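Local atomic coordinates of surface protein SPB1 (PDB entry 4UZG), a protein that forms the backbone subunit of the group B streptococcus pilus 2b, a surface fibre that is probably assembled by sortases. Residues 130-135 and 203-208; 168-173 and 227-232; 199-204 and 216-221. One frame throughout, in Å; residues are numbered along the deposited sequence.

Interaction 1 (130-135 and 203-208); sequences VLKSGA and DTNNVE. With CA (calcium ion), chain E.
Asn205 OD1 is gripped by the backbone N-H of Ser133, with N and OD1 3.0 Å apart. The bond is fairly straight, 159° at the hydrogen. The donor lies in the plane of the Asn205 amide carbonyl. Ser133 OG also lies close, 3.2 Å from Asn205 OD1. Ser133 CB packs on the other turn, 3.2 Å from Thr204 O. The Lys132 chain passes across the Asn205 side chain at about a right angle. A bend at chi2 (-68°) places its CD beside Asn205 CB, at 3.9 Å. The direct contact between these two residues is therefore made by the aliphatic part of the lysine. Its ammonium group reaches further and meets Asn205 through a water, which accepts from Lys132 NZ and donates to Asn205 O. A second water joins Ser133 OG to Thr204 OG1. Much of the contact is thus polar and near the surface.

Each partner is a type I turn, one from Lys132 to Ala135 and one from Asp203 to Asn206. An Asx turn overlaps the second: Asp203 OD1 accepts from Asn205 N at 2.9 Å, met from above the carboxylate plane. From the last residue of this type I turn onward, Asn206 OD1, Val207 O and Glu208 OE2 bind a calcium ion, and four waters complete seven ligands. Two type I turns thus meet, the one that follows strand 121-131 and the one that leads into the calcium-binding loop of the prealbumin-like domain.

Interaction 2 (168-173 and 227-232); sequences DGQITI and TITGLK. With EDO (1,2-ethanediol), chain C.
Gln170 has CG anti to its backbone N (chi1 177°), and Thr229 has OG1 anti to its carbonyl carbon (chi1 -54°), which sets that CG alongside the hydroxyl. The Gln170 chain is extended beyond CG and carries its amide to Thr229 OG1. The two side chains turn to the same face of the sheet and lie side by side. Gln170 NE2 donates to Thr229 OG1 at 2.7 Å, somewhat out of the amide plane. Thr227 CG2 packs on the same amide, 3.6 Å from Gln170 NE2. Further along this face, one water binds both Thr172 OG1 and Thr227 OG1.

The strands are antiparallel. Ile171 and Ile228 form a hydrogen-bonded pair: Ile171 N to Ile228 O and Ile228 N to Ile171 O are both 2.9 Å. Gln170 with Thr229 and Thr172 with Thr227 are non-hydrogen-bonded pairs. A G1 beta bulge shifts the register next to Gly169. Gly169 O accepts twice, from Gly230 N at 2.9 Å and from Leu231 N at 3.0 Å. Gly230 has a positive phi (114°), and with its backbone in this shape a side chain would collide with the carbonyl O of Thr229. Beside it, Asp168 OD2 lies 3.4 Å from Gly230 CA. On the face opposite Gln170, Ile171 CD1 meets Leu231 CD1 at 3.7 Å. A 1,2-ethanediol, probably from the crystallisation liquor, accepts from Thr229 N.

Pro137, in a loop, touches Gln170 and Thr229. Strand 169-177 is the middle of three strands, with 225-231 on one side and the parallel strand 273-279 on the other.

Interaction 3 (199-204 and 216-221); sequences LNFNDT and TEYTTG
Two hydrogen bonds tie Thr216 to segment 199-204. Its backbone N donates to Leu199 O at 2.9 Å. Its hydroxyl OG1 accepts from Phe201 N at 2.8 Å, in a nearly straight bond of 168°. OG1 is anti to the carbonyl carbon of Thr216 (chi1 -59°), which carries it to the backbone of the other segment. A water adds a bridge, donating to both Leu199 O and Thr216 O.

Within segment 199-204 the polar contacts make an Asx turn. Asn200 OD1 accepts from Asn202 N at 2.9 Å, with the donor above the carbonyl plane. Asn200 ND2 donates instead to Asn214 O. The turn starts at Asn200 of strand 198-200, which pairs with strand 208-210 in a two-stranded antiparallel hairpin of the prealbumin-like domain.

The van der Waals contacts gather round Tyr218. Its OH sits at the edge of the Phe201 ring, near the ring plane, and is 3.4 Å from Phe201 CB. Leu199 crosses Tyr218 at about a right angle, with Leu199 CD2 4.1 Å from Tyr218 CE2. Thr216 CG2 lies over one face of the tyrosine ring, offset toward the rim. Ile226 and Ile228 of strand 225-231 also touch Tyr218.

Interactions 1 and 3 share Asp203 and Thr204, so one loop serves both. Glu208 O and Asn200 N, 2.8 Å apart, probably hydrogen bond across the base of that loop. Val207, whose carbonyl binds calcium, has a buried side chain that meets both other contacts: its CG2 lies 3.6 Å from Phe201 CZ of interaction 3 and 3.7 Å from Gly230 O of interaction 2. Interactions 2 and 3 meet where Phe201 CE2 approaches Thr229 O at 3.2 Å and where Leu199 CD2 packs on Ile228 CG2 at 3.9 Å. The nearest side-chain atoms of Leu199 and Leu231 are about 8 Å and 10 Å from the calcium ion of interaction 1.

Interaction 1 (130-135 and 203-208)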
ATOM      1  N   VAL A 130       4.689  -4.190  -4.702  1.00  5.85           N
ATOM      2  CA  VAL A 130       4.956  -4.643  -3.336  1.00  5.72           C
ATOM      3  C   VAL A 130       5.334  -3.446  -2.471  1.00  5.43           C
ATOM      4  O   VAL A 130       6.232  -2.677  -2.815  1.00  5.76           O
ATOM      5  CB  VAL A 130       6.054  -5.724  -3.303  1.00  6.04           C
ATOM      6  CG1 VAL A 130       6.382  -6.117  -1.859  1.00  6.77           C
ATOM      7  CG2 VAL A 130       5.637  -6.951  -4.109  1.00  7.31           C
ATOM      8  N   LEU A 131       4.618  -3.260  -1.359  1.00  5.33           N
ATOM      9  CA  LEU A 131       4.900  -2.165  -0.451  1.00  4.86           C
ATOM     10  C   LEU A 131       6.236  -2.398   0.245  1.00  5.55           C
ATOM     11  O   LEU A 131       6.486  -3.512   0.733  1.00  5.73           O
ATOM     12  CB  LEU A 131       3.765  -2.038   0.574  1.00  5.62           C
ATOM     13  CG  LEU A 131       3.803  -0.822   1.502  1.00  5.77           C
ATOM     14  CD1 LEU A 131       3.661   0.465   0.712  1.00  7.56           C
ATOM     15  CD2 LEU A 131       2.722  -0.920   2.549  1.00  6.65           C
ATOM     16  N   LYS A 132       7.071  -1.368   0.340  1.00  5.64           N
ATOM     17  CA  LYS A 132       8.394  -1.496   0.919  1.00  6.09           C
ATOM     18  C   LYS A 132       8.582  -0.515   2.069  1.00  5.91           C
ATOM     19  O   LYS A 132       7.702   0.286   2.379  1.00  6.84           O
ATOM     20  CB  LYS A 132       9.461  -1.272  -0.172  1.00  7.00           C
ATOM     21  CG  LYS A 132       9.391  -2.231  -1.343  1.00  7.13           C
ATOM     22  CD  LYS A 132       9.760  -3.664  -0.970  1.00  7.04           C
ATOM     23  CE  LYS A 132       9.729  -4.572  -2.199  1.00  8.31           C
ATOM     24  NZ  LYS A 132      10.135  -5.958  -1.913  1.00  8.52           N
ATOM     25  N   SER A 133       9.745  -0.570   2.717  1.00  6.14           N
ATOM     26  CA  SER A 133       9.933   0.109   3.988  1.00  7.52           C
ATOM     27  C   SER A 133       9.929   1.628   3.937  1.00  7.53           C
ATOM     28  O   SER A 133       9.780   2.273   4.974  1.00  8.40           O
ATOM     29  CB  SER A 133      11.228  -0.351   4.641  1.00  8.83           C
ATOM     30  OG  SER A 133      12.315   0.180   3.928  1.00  9.43           O
ATOM     31  N   GLY A 134      10.133   2.217   2.754  1.00  6.89           N
ATOM     32  CA  GLY A 134      10.144   3.656   2.638  1.00  7.30           C
ATOM     33  C   GLY A 134       8.785   4.324   2.688  1.00  7.52           C
ATOM     34  O   GLY A 134       8.700   5.536   2.764  1.00  8.60           O
ATOM     35  N   ALA A 135       7.715   3.542   2.618  1.00  7.41           N
ATOM     36  CA  ALA A 135       6.385   4.116   2.662  1.00  8.04           C
ATOM     37  C   ALA A 135       6.180   4.879   3.966  1.00  7.86           C
ATOM     38  O   ALA A 135       6.645   4.467   5.034  1.00  8.24           O
ATOM     39  CB  ALA A 135       5.362   3.024   2.555  1.00  9.00           C
ATOM     40  N   ASP A 203      13.050  -8.845   8.154  1.00  7.86           N
ATOM     41  CA  ASP A 203      13.193  -8.299   6.803  1.00  7.13           C
ATOM     42  C   ASP A 203      12.519  -6.938   6.861  1.00  6.53           C
ATOM     43  O   ASP A 203      11.288  -6.838   6.998  1.00  6.80           O
ATOM     44  CB  ASP A 203      12.507  -9.189   5.769  1.00  7.80           C
ATOM     45  CG  ASP A 203      12.638  -8.671   4.354  1.00  7.87           C
ATOM     46  OD1 ASP A 203      12.994  -7.495   4.149  1.00  8.11           O
ATOM     47  OD2 ASP A 203      12.353  -9.464   3.425  1.00  8.98           O
ATOM     48  N   THR A 204      13.313  -5.874   6.792  1.00  7.08           N
ATOM     49  CA  THR A 204      12.767  -4.534   6.942  1.00  7.32           C
ATOM     50  C   THR A 204      11.737  -4.187   5.854  1.00  6.57           C
ATOM     51  O   THR A 204      10.949  -3.248   6.036  1.00  6.85           O
ATOM     52  CB  THR A 204      13.858  -3.468   6.971  1.00  8.32           C
ATOM     53  OG1 THR A 204      14.626  -3.547   5.764  1.00  9.03           O
ATOM     54  CG2 THR A 204      14.768  -3.658   8.181  1.00 10.36           C
ATOM     55  N   ASN A 205      11.745  -4.930   4.746  1.00  5.85           N
ATOM     56  CA  ASN A 205      10.777  -4.743   3.667  1.00  6.13           C
ATOM     57  C   ASN A 205       9.625  -5.741   3.691  1.00  5.76           C
ATOM     58  O   ASN A 205       8.856  -5.766   2.725  1.00  6.08           O
ATOM     59  CB  ASN A 205      11.477  -4.790   2.316  1.00  6.30           C
ATOM     60  CG  ASN A 205      12.407  -3.625   2.131  1.00  7.00           C
ATOM     61  OD1 ASN A 205      11.974  -2.462   2.174  1.00  7.73           O
ATOM     62  ND2 ASN A 205      13.707  -3.920   1.945  1.00  8.47           N
ATOM     63  N   ASN A 206       9.457  -6.525   4.761  1.00  5.65           N
ATOM     64  CA  ASN A 206       8.396  -7.508   4.749  1.00  5.32           C
ATOM     65  C   ASN A 206       7.942  -7.919   6.140  1.00  5.56           C
ATOM     66  O   ASN A 206       8.592  -8.727   6.807  1.00  6.69           O
ATOM     67  CB  ASN A 206       8.813  -8.750   3.956  1.00  6.47           C
ATOM     68  CG  ASN A 206       7.689  -9.739   3.838  1.00  6.57           C
ATOM     69  OD1 ASN A 206       6.512  -9.380   3.898  1.00  6.76           O
ATOM     70  ND2 ASN A 206       8.033 -10.984   3.637  1.00  8.34           N
ATOM     71  N   VAL A 207       6.802  -7.383   6.589  1.00  5.04           N
ATOM     72  CA  VAL A 207       6.108  -7.874   7.769  1.00  5.52           C
ATOM     73  C   VAL A 207       5.730  -9.323   7.572  1.00  5.03           C
ATOM     74  O   VAL A 207       5.138  -9.661   6.537  1.00  5.81           O
ATOM     75  CB  VAL A 207       4.825  -7.034   7.983  1.00  5.18           C
ATOM     76  CG1 VAL A 207       3.821  -7.697   8.918  1.00  5.75           C
ATOM     77  CG2 VAL A 207       5.165  -5.619   8.454  1.00  5.74           C
ATOM     78  N   GLU A 208       6.014 -10.173   8.559  1.00  5.07           N
ATOM     79  CA  GLU A 208       5.584 -11.557   8.536  1.00  5.46           C
ATOM     80  C   GLU A 208       4.952 -11.910   9.876  1.00  4.83           C
ATOM     81  O   GLU A 208       5.262 -11.301  10.914  1.00  5.77           O
ATOM     82  CB  GLU A 208       6.765 -12.480   8.256  1.00  6.12           C
ATOM     83  CG  GLU A 208       7.199 -12.469   6.778  1.00  7.17           C
ATOM     84  CD  GLU A 208       6.148 -13.138   5.871  1.00  8.00           C
ATOM     85  OE1 GLU A 208       5.802 -14.337   6.109  1.00 10.30           O
ATOM     86  OE2 GLU A 208       5.570 -12.473   5.011  1.00  8.06           O
TER
HETATM   87 CA    CA E1474       4.417 -10.422   4.449  0.92  8.33          CA
HETATM   88  O   HOH W   1       9.125  -7.237   0.453  1.00  7.20           O
HETATM   89  O   HOH W   2      14.626  -1.224   4.335  1.00 10.57           O
HETATM   90  O   HOH W   3       4.988 -11.404   2.325  1.00 18.05           O
HETATM   91  O   HOH W   4       2.730 -11.522   5.694  1.00  7.52           O
HETATM   92  O   HOH W   5       2.370 -10.452   2.977  1.00 17.83           O
HETATM   93  O   HOH W   6       3.601  -8.217   4.311  1.00  7.29           O

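Interaction 2 (168-173 and 227-232)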
ATOM      1  N   ASP A 168      -0.449   2.835   5.086  1.00  6.46           N
ATOM      2  CA  ASP A 168      -0.172   1.922   6.180  1.00  6.35           C
ATOM      3  C   ASP A 168      -0.197   2.682   7.504  1.00  6.20           C
ATOM      4  O   ASP A 168      -0.369   3.900   7.518  1.00  7.30           O
ATOM      5  CB  ASP A 168       1.114   1.099   5.949  1.00  6.50           C
ATOM      6  CG  ASP A 168       2.399   1.883   5.996  1.00  6.65           C
ATOM      7  OD1 ASP A 168       2.468   3.011   6.480  1.00  8.92           O
ATOM      8  OD2 ASP A 168       3.417   1.264   5.540  1.00  7.37           O
ATOM      9  N   GLY A 169      -0.079   1.942   8.600  1.00  6.14           N
ATOM     10  CA  GLY A 169      -0.192   2.493   9.931  1.00  6.02           C
ATOM     11  C   GLY A 169       1.051   2.302  10.780  1.00  5.78           C
ATOM     12  O   GLY A 169       1.984   1.579  10.419  1.00  6.04           O
ATOM     13  N   GLN A 170       1.038   2.983  11.912  1.00  6.01           N
ATOM     14  CA  GLN A 170       2.152   2.971  12.845  1.00  6.49           C
ATOM     15  C   GLN A 170       1.649   2.914  14.282  1.00  6.09           C
ATOM     16  O   GLN A 170       0.683   3.618  14.620  1.00  7.19           O
ATOM     17  CB  GLN A 170       2.978   4.229  12.657  1.00  7.12           C
ATOM     18  CG  GLN A 170       4.146   4.404  13.621  1.00  7.27           C
ATOM     19  CD  GLN A 170       4.864   5.666  13.317  1.00  8.14           C
ATOM     20  OE1 GLN A 170       4.500   6.743  13.828  1.00 11.17           O
ATOM     21  NE2 GLN A 170       5.848   5.579  12.462  1.00  7.00           N
ATOM     22  N   ILE A 171       2.308   2.089  15.091  1.00  5.92           N
ATOM     23  CA  ILE A 171       2.031   2.005  16.517  1.00  6.65           C
ATOM     24  C   ILE A 171       3.267   2.512  17.261  1.00  6.55           C
ATOM     25  O   ILE A 171       4.364   1.964  17.110  1.00  7.56           O
ATOM     26  CB  ILE A 171       1.726   0.562  16.949  1.00  6.97           C
ATOM     27  CG1 ILE A 171       0.518  -0.004  16.184  1.00  7.40           C
ATOM     28  CG2 ILE A 171       1.500   0.492  18.459  1.00  7.79           C
ATOM     29  CD1 ILE A 171       0.251  -1.487  16.435  1.00  8.57           C
ATOM     30  N   THR A 172       3.085   3.548  18.070  1.00  6.78           N
ATOM     31  CA  THR A 172       4.124   4.077  18.943  1.00  7.43           C
ATOM     32  C   THR A 172       3.748   3.702  20.375  1.00  7.37           C
ATOM     33  O   THR A 172       2.750   4.192  20.909  1.00  8.92           O
ATOM     34  CB  THR A 172       4.256   5.590  18.796  1.00  8.81           C
ATOM     35  OG1 THR A 172       4.568   5.900  17.431  1.00  9.19           O
ATOM     36  CG2 THR A 172       5.352   6.148  19.701  1.00 10.80           C
ATOM     37  N   ILE A 173       4.513   2.787  20.966  1.00  7.24           N
ATOM     38  CA  ILE A 173       4.266   2.286  22.309  1.00  8.02           C
ATOM     39  C   ILE A 173       5.057   3.109  23.303  1.00  8.06           C
ATOM     40  O   ILE A 173       6.259   3.279  23.131  1.00  8.65           O
ATOM     41  CB  ILE A 173       4.712   0.815  22.429  1.00  8.81           C
ATOM     42  CG1 ILE A 173       4.060  -0.082  21.379  1.00 10.37           C
ATOM     43  CG2 ILE A 173       4.422   0.283  23.832  1.00 10.91           C
ATOM     44  CD1 ILE A 173       4.789  -1.438  21.182  1.00 14.94           C
ATOM     45  N   THR A 227       8.689   2.160  18.362  1.00  6.15           N
ATOM     46  CA  THR A 227       7.904   2.508  17.180  1.00  6.22           C
ATOM     47  C   THR A 227       7.894   1.338  16.220  1.00  6.71           C
ATOM     48  O   THR A 227       8.950   0.843  15.822  1.00  8.00           O
ATOM     49  CB  THR A 227       8.465   3.772  16.496  1.00  8.17           C
ATOM     50  OG1 THR A 227       8.537   4.835  17.445  1.00  9.08           O
ATOM     51  CG2 THR A 227       7.580   4.205  15.354  1.00  9.57           C
ATOM     52  N   ILE A 228       6.699   0.912  15.812  1.00  5.81           N
ATOM     53  CA  ILE A 228       6.526  -0.123  14.792  1.00  5.89           C
ATOM     54  C   ILE A 228       5.784   0.520  13.639  1.00  5.72           C
ATOM     55  O   ILE A 228       4.634   0.929  13.784  1.00  6.49           O
ATOM     56  CB  ILE A 228       5.773  -1.365  15.325  1.00  6.55           C
ATOM     57  CG1 ILE A 228       6.444  -1.917  16.596  1.00  7.83           C
ATOM     58  CG2 ILE A 228       5.703  -2.405  14.222  1.00  7.56           C
ATOM     59  CD1 ILE A 228       5.697  -3.066  17.249  1.00  8.37           C
ATOM     60  N   THR A 229       6.457   0.643  12.495  1.00  5.98           N
ATOM     61  CA  THR A 229       5.917   1.366  11.345  1.00  5.46           C
ATOM     62  C   THR A 229       5.690   0.412  10.198  1.00  5.44           C
ATOM     63  O   THR A 229       6.595  -0.317   9.805  1.00  6.65           O
ATOM     64  CB  THR A 229       6.906   2.458  10.909  1.00  6.84           C
ATOM     65  OG1 THR A 229       7.218   3.277  12.035  1.00  7.89           O
ATOM     66  CG2 THR A 229       6.344   3.294   9.765  1.00  7.66           C
ATOM     67  N   GLY A 230       4.492   0.453   9.625  1.00  5.65           N
ATOM     68  CA  GLY A 230       4.220  -0.297   8.414  1.00  5.86           C
ATOM     69  C   GLY A 230       3.208  -1.425   8.532  1.00  5.76           C
ATOM     70  O   GLY A 230       3.389  -2.471   7.909  1.00  6.32           O
ATOM     71  N   LEU A 231       2.140  -1.208   9.291  1.00  5.59           N
ATOM     72  CA  LEU A 231       1.149  -2.238   9.583  1.00  5.37           C
ATOM     73  C   LEU A 231      -0.214  -1.876   8.971  1.00  6.10           C
ATOM     74  O   LEU A 231      -0.676  -0.743   9.011  1.00  6.50           O
ATOM     75  CB  LEU A 231       0.945  -2.363  11.097  1.00  6.08           C
ATOM     76  CG  LEU A 231       2.153  -2.874  11.873  1.00  6.96           C
ATOM     77  CD1 LEU A 231       1.940  -2.654  13.351  1.00  8.81           C
ATOM     78  CD2 LEU A 231       2.394  -4.330  11.574  1.00  9.90           C
ATOM     79  N   LYS A 232      -0.889  -2.908   8.500  1.00  5.91           N
ATOM     80  CA  LYS A 232      -2.252  -2.847   8.038  1.00  6.70           C
ATOM     81  C   LYS A 232      -3.187  -2.491   9.195  1.00  6.47           C
ATOM     82  O   LYS A 232      -2.925  -2.834  10.356  1.00  6.85           O
ATOM     83  CB  LYS A 232      -2.607  -4.244   7.459  1.00  7.52           C
ATOM     84  CG  LYS A 232      -3.912  -4.305   6.687  1.00  7.41           C
ATOM     85  CD  LYS A 232      -4.099  -5.695   6.080  1.00  8.39           C
ATOM     86  CE  LYS A 232      -5.351  -5.839   5.237  1.00  8.93           C
ATOM     87  NZ  LYS A 232      -5.225  -5.103   3.934  1.00  9.22           N
TER
HETATM   88  C1  EDO C1472      10.133   0.478  12.895  1.00 15.33           C
HETATM   89  O1  EDO C1472       9.143  -0.369  12.324  1.00 12.02           O
HETATM   90  C2  EDO C1472      11.280   0.683  11.920  1.00 17.37           C
HETATM   91  O2  EDO C1472      10.800   1.420  10.792  1.00 16.96           O
HETATM   92  O   HOH W   7       7.051   7.090  16.973  1.00 13.65           O

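Interaction 3 (199-204 and 216-221)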
ATOM      1  N   LEU A 199       4.564 -10.958  15.201  1.00  5.22           N
ATOM      2  CA  LEU A 199       5.267 -10.195  14.181  1.00  4.68           C
ATOM      3  C   LEU A 199       6.737 -10.532  14.105  1.00  4.89           C
ATOM      4  O   LEU A 199       7.473 -10.423  15.107  1.00  5.40           O
ATOM      5  CB  LEU A 199       5.134  -8.704  14.498  1.00  5.17           C
ATOM      6  CG  LEU A 199       5.939  -7.740  13.623  1.00  5.65           C
ATOM      7  CD1 LEU A 199       5.465  -7.808  12.177  1.00  6.32           C
ATOM      8  CD2 LEU A 199       5.831  -6.323  14.182  1.00  6.50           C
ATOM      9  N   ASN A 200       7.183 -10.905  12.911  1.00  5.22           N
ATOM     10  CA  ASN A 200       8.592 -10.960  12.562  1.00  5.68           C
ATOM     11  C   ASN A 200       8.803  -9.882  11.500  1.00  5.59           C
ATOM     12  O   ASN A 200       8.242  -9.973  10.396  1.00  6.20           O
ATOM     13  CB  ASN A 200       9.005 -12.320  12.026  1.00  7.83           C
ATOM     14  CG  ASN A 200      10.473 -12.322  11.582  1.00  8.99           C
ATOM     15  OD1 ASN A 200      10.925 -11.486  10.829  1.00  9.42           O
ATOM     16  ND2 ASN A 200      11.247 -13.209  12.154  1.00 13.44           N
ATOM     17  N   PHE A 201       9.576  -8.868  11.845  1.00  5.63           N
ATOM     18  CA  PHE A 201       9.844  -7.742  10.960  1.00  6.05           C
ATOM     19  C   PHE A 201      11.360  -7.656  10.716  1.00  6.32           C
ATOM     20  O   PHE A 201      11.921  -6.585  10.454  1.00  7.44           O
ATOM     21  CB  PHE A 201       9.293  -6.433  11.544  1.00  6.38           C
ATOM     22  CG  PHE A 201       8.806  -5.394  10.536  1.00  5.49           C
ATOM     23  CD1 PHE A 201       9.129  -5.445   9.181  1.00  5.78           C
ATOM     24  CD2 PHE A 201       8.036  -4.337  10.989  1.00  6.48           C
ATOM     25  CE1 PHE A 201       8.699  -4.440   8.328  1.00  6.34           C
ATOM     26  CE2 PHE A 201       7.597  -3.344  10.136  1.00  7.16           C
ATOM     27  CZ  PHE A 201       7.922  -3.402   8.804  1.00  6.59           C
ATOM     28  N   ASN A 202      12.024  -8.809  10.755  1.00  7.31           N
ATOM     29  CA  ASN A 202      13.469  -8.814  10.556  1.00  8.41           C
ATOM     30  C   ASN A 202      13.876  -8.472   9.129  1.00  8.37           C
ATOM     31  O   ASN A 202      14.932  -7.877   8.915  1.00 10.21           O
ATOM     32  CB  ASN A 202      14.052 -10.130  10.996  1.00 10.06           C
ATOM     33  CG  ASN A 202      13.901 -10.345  12.500  1.00 13.31           C
ATOM     34  OD1 ASN A 202      13.609  -9.418  13.286  1.00 13.89           O
ATOM     35  ND2 ASN A 202      14.084 -11.571  12.909  1.00 17.27           N
ATOM     36  N   ASP A 203      13.050  -8.845   8.154  1.00  7.86           N
ATOM     37  CA  ASP A 203      13.193  -8.299   6.803  1.00  7.13           C
ATOM     38  C   ASP A 203      12.519  -6.938   6.861  1.00  6.53           C
ATOM     39  O   ASP A 203      11.288  -6.838   6.998  1.00  6.80           O
ATOM     40  CB  ASP A 203      12.507  -9.189   5.769  1.00  7.80           C
ATOM     41  CG  ASP A 203      12.638  -8.671   4.354  1.00  7.87           C
ATOM     42  OD1 ASP A 203      12.994  -7.495   4.149  1.00  8.11           O
ATOM     43  OD2 ASP A 203      12.353  -9.464   3.425  1.00  8.98           O
ATOM     44  N   THR A 204      13.313  -5.874   6.792  1.00  7.08           N
ATOM     45  CA  THR A 204      12.767  -4.534   6.942  1.00  7.32           C
ATOM     46  C   THR A 204      11.737  -4.187   5.854  1.00  6.57           C
ATOM     47  O   THR A 204      10.949  -3.248   6.036  1.00  6.85           O
ATOM     48  CB  THR A 204      13.858  -3.468   6.971  1.00  8.32           C
ATOM     49  OG1 THR A 204      14.626  -3.547   5.764  1.00  9.03           O
ATOM     50  CG2 THR A 204      14.768  -3.658   8.181  1.00 10.36           C
ATOM     51  N   THR A 216      10.057 -10.756  16.307  1.00  5.89           N
ATOM     52  CA  THR A 216      10.978  -9.671  16.565  1.00  5.41           C
ATOM     53  C   THR A 216      10.733  -9.088  17.944  1.00  5.34           C
ATOM     54  O   THR A 216       9.627  -8.703  18.288  1.00  6.69           O
ATOM     55  CB  THR A 216      10.784  -8.559  15.516  1.00  6.37           C
ATOM     56  OG1 THR A 216      11.014  -9.098  14.210  1.00  7.11           O
ATOM     57  CG2 THR A 216      11.697  -7.378  15.787  1.00  7.30           C
ATOM     58  N   GLU A 217      11.779  -9.036  18.758  1.00  5.99           N
ATOM     59  CA  GLU A 217      11.718  -8.411  20.073  1.00  6.45           C
ATOM     60  C   GLU A 217      12.074  -6.934  19.977  1.00  6.48           C
ATOM     61  O   GLU A 217      13.128  -6.572  19.460  1.00  7.65           O
ATOM     62  CB  GLU A 217      12.680  -9.096  21.044  1.00  8.19           C
ATOM     63  CG  GLU A 217      12.210 -10.476  21.429  1.00 11.18           C
ATOM     64  CD  GLU A 217      12.985 -11.117  22.579  1.00 14.89           C
ATOM     65  OE1 GLU A 217      14.015 -10.565  22.999  1.00 14.88           O
ATOM     66  OE2 GLU A 217      12.555 -12.177  23.085  1.00 19.14           O
ATOM     67  N   TYR A 218      11.194  -6.087  20.508  1.00  5.73           N
ATOM     68  CA  TYR A 218      11.377  -4.646  20.551  1.00  5.90           C
ATOM     69  C   TYR A 218      11.653  -4.231  21.986  1.00  5.86           C
ATOM     70  O   TYR A 218      10.905  -4.611  22.889  1.00  6.93           O
ATOM     71  CB  TYR A 218      10.110  -3.940  20.043  1.00  6.30           C
ATOM     72  CG  TYR A 218       9.849  -4.141  18.577  1.00  6.09           C
ATOM     73  CD1 TYR A 218      10.411  -3.282  17.640  1.00  7.01           C
ATOM     74  CD2 TYR A 218       9.059  -5.190  18.105  1.00  6.98           C
ATOM     75  CE1 TYR A 218      10.171  -3.461  16.276  1.00  6.98           C
ATOM     76  CE2 TYR A 218       8.840  -5.383  16.753  1.00  7.29           C
ATOM     77  CZ  TYR A 218       9.377  -4.489  15.843  1.00  7.47           C
ATOM     78  OH  TYR A 218       9.162  -4.684  14.484  1.00  8.23           O
ATOM     79  N   THR A 219      12.682  -3.413  22.189  1.00  5.37           N
ATOM     80  CA  THR A 219      13.022  -2.894  23.503  1.00  5.37           C
ATOM     81  C   THR A 219      12.672  -1.418  23.597  1.00  5.41           C
ATOM     82  O   THR A 219      13.020  -0.635  22.700  1.00  6.37           O
ATOM     83  CB  THR A 219      14.541  -3.097  23.770  1.00  5.97           C
ATOM     84  OG1 THR A 219      14.852  -4.483  23.741  1.00  6.43           O
ATOM     85  CG2 THR A 219      14.918  -2.590  25.121  1.00  6.25           C
ATOM     86  N   THR A 220      12.027  -1.015  24.689  1.00  5.52           N
ATOM     87  CA  THR A 220      11.715   0.399  24.878  1.00  6.16           C
ATOM     88  C   THR A 220      13.017   1.193  25.083  1.00  6.39           C
ATOM     89  O   THR A 220      13.930   0.769  25.806  1.00  6.62           O
ATOM     90  CB  THR A 220      10.723   0.644  26.015  1.00  6.56           C
ATOM     91  OG1 THR A 220      11.282   0.167  27.241  1.00  6.86           O
ATOM     92  CG2 THR A 220       9.392  -0.041  25.743  1.00  8.19           C
ATOM     93  N   GLY A 221      13.099   2.317  24.384  1.00  6.82           N
ATOM     94  CA  GLY A 221      14.296   3.126  24.418  1.00  7.67           C
ATOM     95  C   GLY A 221      14.426   3.958  25.661  1.00  8.53           C
ATOM     96  O   GLY A 221      13.636   3.874  26.602  1.00  8.35           O
TER
HETATM   97  O   HOH W   8       6.979  -8.915  17.499  1.00  7.74           O